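Local atomic coordinates of fimbrial structural subunit (Actinomyces naeslundii, PDB entry 3QDH), a protein that probably builds the shaft of Actinomyces type 2 fimbriae, which mediate interactions with streptococci and host cells in oral biofilms, this chain being its C-terminal domains. Residues L213-D216 and A220-V223; L250-A255 and Y259-G264. All coordinates share one frame; numbering follows the deposited sequence.

Interaction 1 (L213-D216 and A220-V223); sequences LTTD and AINV
I221 reaches from the strand of A220-V223 toward L213, on strand 213-214 of the other sheet of this SpaA-like (CnaB-type) domain, and toward T215 just after it. Its side chain divides at CB. The CG2 branch lies 3.9 Å from L213 CB and also nears L213 CD1. The other branch starts with CG1, set beside the backbone N and anti to the carbonyl carbon (chi1 -61°); it runs along the T214-T215 peptide, 3.7 Å from T215 N. The tip, I221 CD1, then fits between two groups, with I221 CD1 to L213 CB 3.6 Å and I221 CD1 to T215 CG2 3.8 Å. L213 and I221 cross nearly at right angles, and L213 CD1 goes on to V223 CG2. T215 OG1 takes no part in this cluster: it bonds L178 O and A181 N. At the turn, two bonds join D216 to A220. The D216 N to A220 O bond is fairly straight (3.1 Å, 160° at the hydrogen), while A220 N reaches D216 OD1 at 2.8 Å from above the carboxylate plane. D216 OD1 also accepts a weak bond from Q218 N, the pairing of an Asx turn. The chemistry is thus divided: polar bonds fix the turn, and branched aliphatic groups join the two sheets behind it.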
ATOM      1  N   LEU A 213      -6.014   9.862 -19.354  1.00 38.08           N
ATOM      2  CA  LEU A 213      -7.405   9.876 -18.925  1.00 37.95           C
ATOM      3  C   LEU A 213      -8.263  10.583 -19.963  1.00 37.90           C
ATOM      4  O   LEU A 213      -7.900  11.655 -20.449  1.00 37.85           O
ATOM      5  CB  LEU A 213      -7.534  10.562 -17.562  1.00 38.04           C
ATOM      6  CG  LEU A 213      -6.620  10.040 -16.444  1.00 38.19           C
ATOM      7  CD1 LEU A 213      -6.660  10.959 -15.234  1.00 38.58           C
ATOM      8  CD2 LEU A 213      -6.970   8.605 -16.056  1.00 38.45           C
ATOM      9  N   THR A 214      -9.395   9.969 -20.294  1.00 37.66           N
ATOM     10  CA  THR A 214     -10.300  10.485 -21.321  1.00 37.60           C
ATOM     11  C   THR A 214     -11.693  10.700 -20.747  1.00 37.57           C
ATOM     12  O   THR A 214     -12.270   9.790 -20.139  1.00 37.53           O
ATOM     13  CB  THR A 214     -10.379   9.522 -22.529  1.00 37.60           C
ATOM     14  OG1 THR A 214      -9.055   9.243 -23.000  1.00 37.54           O
ATOM     15  CG2 THR A 214     -11.209  10.130 -23.675  1.00 37.32           C
ATOM     16  N   THR A 215     -12.214  11.911 -20.936  1.00 37.43           N
ATOM     17  CA  THR A 215     -13.563  12.271 -20.503  1.00 37.32           C
ATOM     18  C   THR A 215     -14.616  11.482 -21.276  1.00 37.43           C
ATOM     19  O   THR A 215     -14.497  11.287 -22.494  1.00 37.11           O
ATOM     20  CB  THR A 215     -13.844  13.784 -20.681  1.00 37.31           C
ATOM     21  OG1 THR A 215     -13.688  14.146 -22.059  1.00 37.65           O
ATOM     22  CG2 THR A 215     -12.898  14.623 -19.829  1.00 36.88           C
ATOM     23  N   ASP A 216     -15.641  11.029 -20.559  1.00 37.58           N
ATOM     24  CA  ASP A 216     -16.711  10.237 -21.156  1.00 37.95           C
ATOM     25  C   ASP A 216     -17.785  11.137 -21.779  1.00 38.17           C
ATOM     26  O   ASP A 216     -17.589  12.349 -21.905  1.00 37.98           O
ATOM     27  CB  ASP A 216     -17.310   9.257 -20.131  1.00 38.13           C
ATOM     28  CG  ASP A 216     -17.772   9.935 -18.841  1.00 38.25           C
ATOM     29  OD1 ASP A 216     -18.007  11.164 -18.830  1.00 39.28           O
ATOM     30  OD2 ASP A 216     -17.911   9.222 -17.826  1.00 39.04           O
ATOM     31  N   ALA A 220     -16.848  13.575 -18.026  1.00 36.02           N
ATOM     32  CA  ALA A 220     -16.314  13.222 -16.703  1.00 35.63           C
ATOM     33  C   ALA A 220     -15.142  12.244 -16.744  1.00 35.31           C
ATOM     34  O   ALA A 220     -15.125  11.315 -17.555  1.00 35.32           O
ATOM     35  CB  ALA A 220     -17.429  12.667 -15.809  1.00 35.55           C
ATOM     36  N   ILE A 221     -14.164  12.479 -15.865  1.00 34.90           N
ATOM     37  CA  ILE A 221     -13.166  11.476 -15.485  1.00 34.55           C
ATOM     38  C   ILE A 221     -13.270  11.271 -13.974  1.00 34.35           C
ATOM     39  O   ILE A 221     -13.162  12.228 -13.204  1.00 34.25           O
ATOM     40  CB  ILE A 221     -11.717  11.899 -15.831  1.00 34.59           C
ATOM     41  CG1 ILE A 221     -11.545  12.118 -17.336  1.00 34.15           C
ATOM     42  CG2 ILE A 221     -10.711  10.845 -15.343  1.00 34.59           C
ATOM     43  CD1 ILE A 221     -10.309  12.918 -17.700  1.00 34.00           C
ATOM     44  N   ASN A 222     -13.490  10.028 -13.555  1.00 34.19           N
ATOM     45  CA  ASN A 222     -13.568   9.710 -12.128  1.00 34.24           C
ATOM     46  C   ASN A 222     -12.359   8.908 -11.659  1.00 33.71           C
ATOM     47  O   ASN A 222     -12.226   7.726 -11.970  1.00 33.56           O
ATOM     48  CB  ASN A 222     -14.878   8.986 -11.797  1.00 34.46           C
ATOM     49  CG  ASN A 222     -15.027   8.685 -10.312  1.00 35.80           C
ATOM     50  OD1 ASN A 222     -14.373   9.303  -9.465  1.00 37.73           O
ATOM     51  ND2 ASN A 222     -15.895   7.731  -9.989  1.00 36.66           N
ATOM     52  N   VAL A 223     -11.472   9.578 -10.929  1.00 33.36           N
ATOM     53  CA  VAL A 223     -10.290   8.946 -10.344  1.00 32.73           C
ATOM     54  C   VAL A 223     -10.646   8.474  -8.937  1.00 32.38           C
ATOM     55  O   VAL A 223     -10.789   9.282  -8.022  1.00 32.06           O
ATOM     56  CB  VAL A 223      -9.088   9.921 -10.312  1.00 32.81           C
ATOM     57  CG1 VAL A 223      -7.856   9.248  -9.726  1.00 32.65           C
ATOM     58  CG2 VAL A 223      -8.788  10.445 -11.718  1.00 32.46           C
TER

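Interaction 2 (L250-A255 and Y259-G264); sequences LVETKA and YVLPAG
A255 and L261 bring the two backbones closest, 5.0 Å between their CA atoms, where the strand of L250-A255 gives way to a loop that doubles back without backbone hydrogen bonds between the two segments. The sequence from E252 to Y259 fits the E-box motif of Gram-positive pilins, and the strand carries a classic beta bulge, T253 and K254 both facing Q182. L261 has the largest share of the contact. With its CG anti to the backbone N (chi1 -179°), it extends back over the strand end, so that CD1 rests 3.5 Å from A255 N and 3.8 Å from E252 CD. L261 and the extended E252 chain lie alongside one another, pointing opposite ways. The outer end of E252 also meets the proline ring, OE1 lying 4.1 Å from P262 CD, a loose van der Waals approach. E252 further touches K165 and F183, a position consistent with an E-box glutamate beside the lysine of a CnaB isopeptide bond. A255 offers its methyl group to the returning loop: CB stands 3.7 Å from L261 CB and 3.4 Å from Y259 O. The Y259 ring instead leads away, to L178, N287 and K289. On the strand side, K254 curls its chain so that NZ gives a 3.1 Å hydrogen bond to A255 O, with the donor tilted 33° from the carbonyl plane.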
ATOM      1  N   LEU A 250      -2.640  18.503 -12.720  1.00 36.43           N
ATOM      2  CA  LEU A 250      -3.398  17.987 -13.858  1.00 37.01           C
ATOM      3  C   LEU A 250      -3.012  18.720 -15.144  1.00 37.50           C
ATOM      4  O   LEU A 250      -3.020  19.946 -15.192  1.00 37.75           O
ATOM      5  CB  LEU A 250      -4.902  18.111 -13.593  1.00 36.81           C
ATOM      6  CG  LEU A 250      -5.876  17.459 -14.578  1.00 36.74           C
ATOM      7  CD1 LEU A 250      -5.743  15.944 -14.565  1.00 36.83           C
ATOM      8  CD2 LEU A 250      -7.309  17.878 -14.266  1.00 36.42           C
ATOM      9  N   VAL A 251      -2.669  17.954 -16.174  1.00 38.24           N
ATOM     10  CA  VAL A 251      -2.247  18.508 -17.460  1.00 38.69           C
ATOM     11  C   VAL A 251      -3.195  18.037 -18.563  1.00 38.81           C
ATOM     12  O   VAL A 251      -3.386  16.835 -18.743  1.00 38.91           O
ATOM     13  CB  VAL A 251      -0.787  18.096 -17.806  1.00 38.75           C
ATOM     14  CG1 VAL A 251      -0.382  18.593 -19.199  1.00 38.91           C
ATOM     15  CG2 VAL A 251       0.183  18.620 -16.755  1.00 39.13           C
ATOM     16  N   GLU A 252      -3.790  18.983 -19.289  1.00 39.07           N
ATOM     17  CA  GLU A 252      -4.584  18.652 -20.475  1.00 39.17           C
ATOM     18  C   GLU A 252      -3.658  18.376 -21.661  1.00 39.23           C
ATOM     19  O   GLU A 252      -2.834  19.216 -22.030  1.00 39.24           O
ATOM     20  CB  GLU A 252      -5.597  19.754 -20.811  1.00 39.29           C
ATOM     21  CG  GLU A 252      -6.750  19.258 -21.690  1.00 39.78           C
ATOM     22  CD  GLU A 252      -7.705  20.353 -22.162  1.00 40.75           C
ATOM     23  OE1 GLU A 252      -7.707  21.472 -21.599  1.00 40.96           O
ATOM     24  OE2 GLU A 252      -8.474  20.078 -23.107  1.00 40.42           O
ATOM     25  N   THR A 253      -3.793  17.187 -22.237  1.00 39.17           N
ATOM     26  CA  THR A 253      -2.916  16.744 -23.317  1.00 39.35           C
ATOM     27  C   THR A 253      -3.591  16.795 -24.690  1.00 39.45           C
ATOM     28  O   THR A 253      -2.912  16.889 -25.720  1.00 39.61           O
ATOM     29  CB  THR A 253      -2.378  15.329 -23.050  1.00 39.42           C
ATOM     30  OG1 THR A 253      -3.447  14.485 -22.602  1.00 39.45           O
ATOM     31  CG2 THR A 253      -1.278  15.370 -21.984  1.00 39.40           C
ATOM     32  N   LYS A 254      -4.922  16.727 -24.696  1.00 39.36           N
ATOM     33  CA  LYS A 254      -5.704  16.802 -25.932  1.00 39.30           C
ATOM     34  C   LYS A 254      -7.064  17.453 -25.694  1.00 38.95           C
ATOM     35  O   LYS A 254      -7.834  17.033 -24.817  1.00 38.74           O
ATOM     36  CB  LYS A 254      -5.878  15.414 -26.565  1.00 39.34           C
ATOM     37  CG  LYS A 254      -6.429  15.444 -27.999  1.00 40.07           C
ATOM     38  CD  LYS A 254      -6.818  14.060 -28.508  1.00 40.61           C
ATOM     39  CE  LYS A 254      -8.206  13.636 -28.038  1.00 41.90           C
ATOM     40  NZ  LYS A 254      -9.311  14.494 -28.576  1.00 42.57           N
ATOM     41  N   ALA A 255      -7.344  18.487 -26.483  1.00 38.69           N
ATOM     42  CA  ALA A 255      -8.625  19.176 -26.439  1.00 38.34           C
ATOM     43  C   ALA A 255      -9.705  18.294 -27.061  1.00 38.04           C
ATOM     44  O   ALA A 255      -9.403  17.486 -27.942  1.00 38.15           O
ATOM     45  CB  ALA A 255      -8.531  20.505 -27.174  1.00 38.27           C
ATOM     46  N   TYR A 259     -12.135  22.211 -30.133  1.00 39.73           N
ATOM     47  CA  TYR A 259     -11.863  23.156 -29.053  1.00 39.90           C
ATOM     48  C   TYR A 259     -10.393  23.556 -28.942  1.00 40.33           C
ATOM     49  O   TYR A 259      -9.506  22.834 -29.396  1.00 40.35           O
ATOM     50  CB  TYR A 259     -12.382  22.604 -27.727  1.00 39.83           C
ATOM     51  CG  TYR A 259     -13.872  22.752 -27.561  1.00 39.27           C
ATOM     52  CD1 TYR A 259     -14.409  23.882 -26.956  1.00 38.76           C
ATOM     53  CD2 TYR A 259     -14.750  21.762 -28.007  1.00 39.09           C
ATOM     54  CE1 TYR A 259     -15.779  24.032 -26.799  1.00 38.90           C
ATOM     55  CE2 TYR A 259     -16.129  21.902 -27.851  1.00 38.94           C
ATOM     56  CZ  TYR A 259     -16.630  23.042 -27.249  1.00 38.28           C
ATOM     57  OH  TYR A 259     -17.983  23.195 -27.084  1.00 39.22           O
ATOM     58  N   VAL A 260     -10.153  24.722 -28.344  1.00 40.93           N
ATOM     59  CA  VAL A 260      -8.797  25.234 -28.135  1.00 41.60           C
ATOM     60  C   VAL A 260      -8.110  24.498 -26.984  1.00 41.92           C
ATOM     61  O   VAL A 260      -8.645  24.434 -25.872  1.00 41.97           O
ATOM     62  CB  VAL A 260      -8.797  26.764 -27.844  1.00 41.63           C
ATOM     63  CG1 VAL A 260      -7.389  27.271 -27.529  1.00 41.63           C
ATOM     64  CG2 VAL A 260      -9.390  27.540 -29.013  1.00 41.69           C
ATOM     65  N   LEU A 261      -6.931  23.943 -27.262  1.00 42.41           N
ATOM     66  CA  LEU A 261      -6.044  23.443 -26.215  1.00 43.03           C
ATOM     67  C   LEU A 261      -5.089  24.570 -25.811  1.00 43.25           C
ATOM     68  O   LEU A 261      -4.197  24.930 -26.587  1.00 43.44           O
ATOM     69  CB  LEU A 261      -5.244  22.226 -26.696  1.00 43.02           C
ATOM     70  CG  LEU A 261      -4.295  21.586 -25.670  1.00 43.58           C
ATOM     71  CD1 LEU A 261      -5.020  20.566 -24.790  1.00 43.87           C
ATOM     72  CD2 LEU A 261      -3.104  20.940 -26.358  1.00 43.51           C
ATOM     73  N   PRO A 262      -5.276  25.130 -24.597  1.00 43.39           N
ATOM     74  CA  PRO A 262      -4.489  26.283 -24.146  1.00 43.35           C
ATOM     75  C   PRO A 262      -2.982  26.020 -24.156  1.00 43.29           C
ATOM     76  O   PRO A 262      -2.545  24.888 -23.925  1.00 43.29           O
ATOM     77  CB  PRO A 262      -4.990  26.509 -22.716  1.00 43.44           C
ATOM     78  CG  PRO A 262      -6.349  25.915 -22.694  1.00 43.37           C
ATOM     79  CD  PRO A 262      -6.250  24.710 -23.575  1.00 43.44           C
ATOM     80  N   ALA A 263      -2.204  27.067 -24.426  1.00 43.13           N
ATOM     81  CA  ALA A 263      -0.749  26.952 -24.555  1.00 42.83           C
ATOM     82  C   ALA A 263      -0.034  27.023 -23.207  1.00 42.51           C
ATOM     83  O   ALA A 263      -0.430  27.790 -22.323  1.00 42.59           O
ATOM     84  CB  ALA A 263      -0.216  28.028 -25.496  1.00 43.01           C
ATOM     85  N   GLY A 264       1.018  26.218 -23.062  1.00 42.00           N
ATOM     86  CA  GLY A 264       1.849  26.214 -21.855  1.00 41.32           C
ATOM     87  C   GLY A 264       1.064  26.053 -20.564  1.00 40.61           C
ATOM     88  O   GLY A 264       0.357  25.056 -20.377  1.00 40.89           O
TER

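In the fold
Both contacts fall inside the SpaA-like C-terminal domain and are met in series. Interaction 1 comes first, spanning a three-residue turn between strand 213-214, paired with strand 182-188, and strand 220-230, paired with strand 154-165; it therefore connects the two sheets. The chain then runs through strand 220-230 into strand 245-254, and at its end interaction 2 spans another three-residue gap, folding the loop back before strand 268-274. Neither contact nests in or crosses the other. Their centres lie 15 Å apart, and their nearest atoms about 5 Å apart do not touch. F183 of strand 182-188 bridges them, meeting T215 and I221 of one and L250 and E252 of the other.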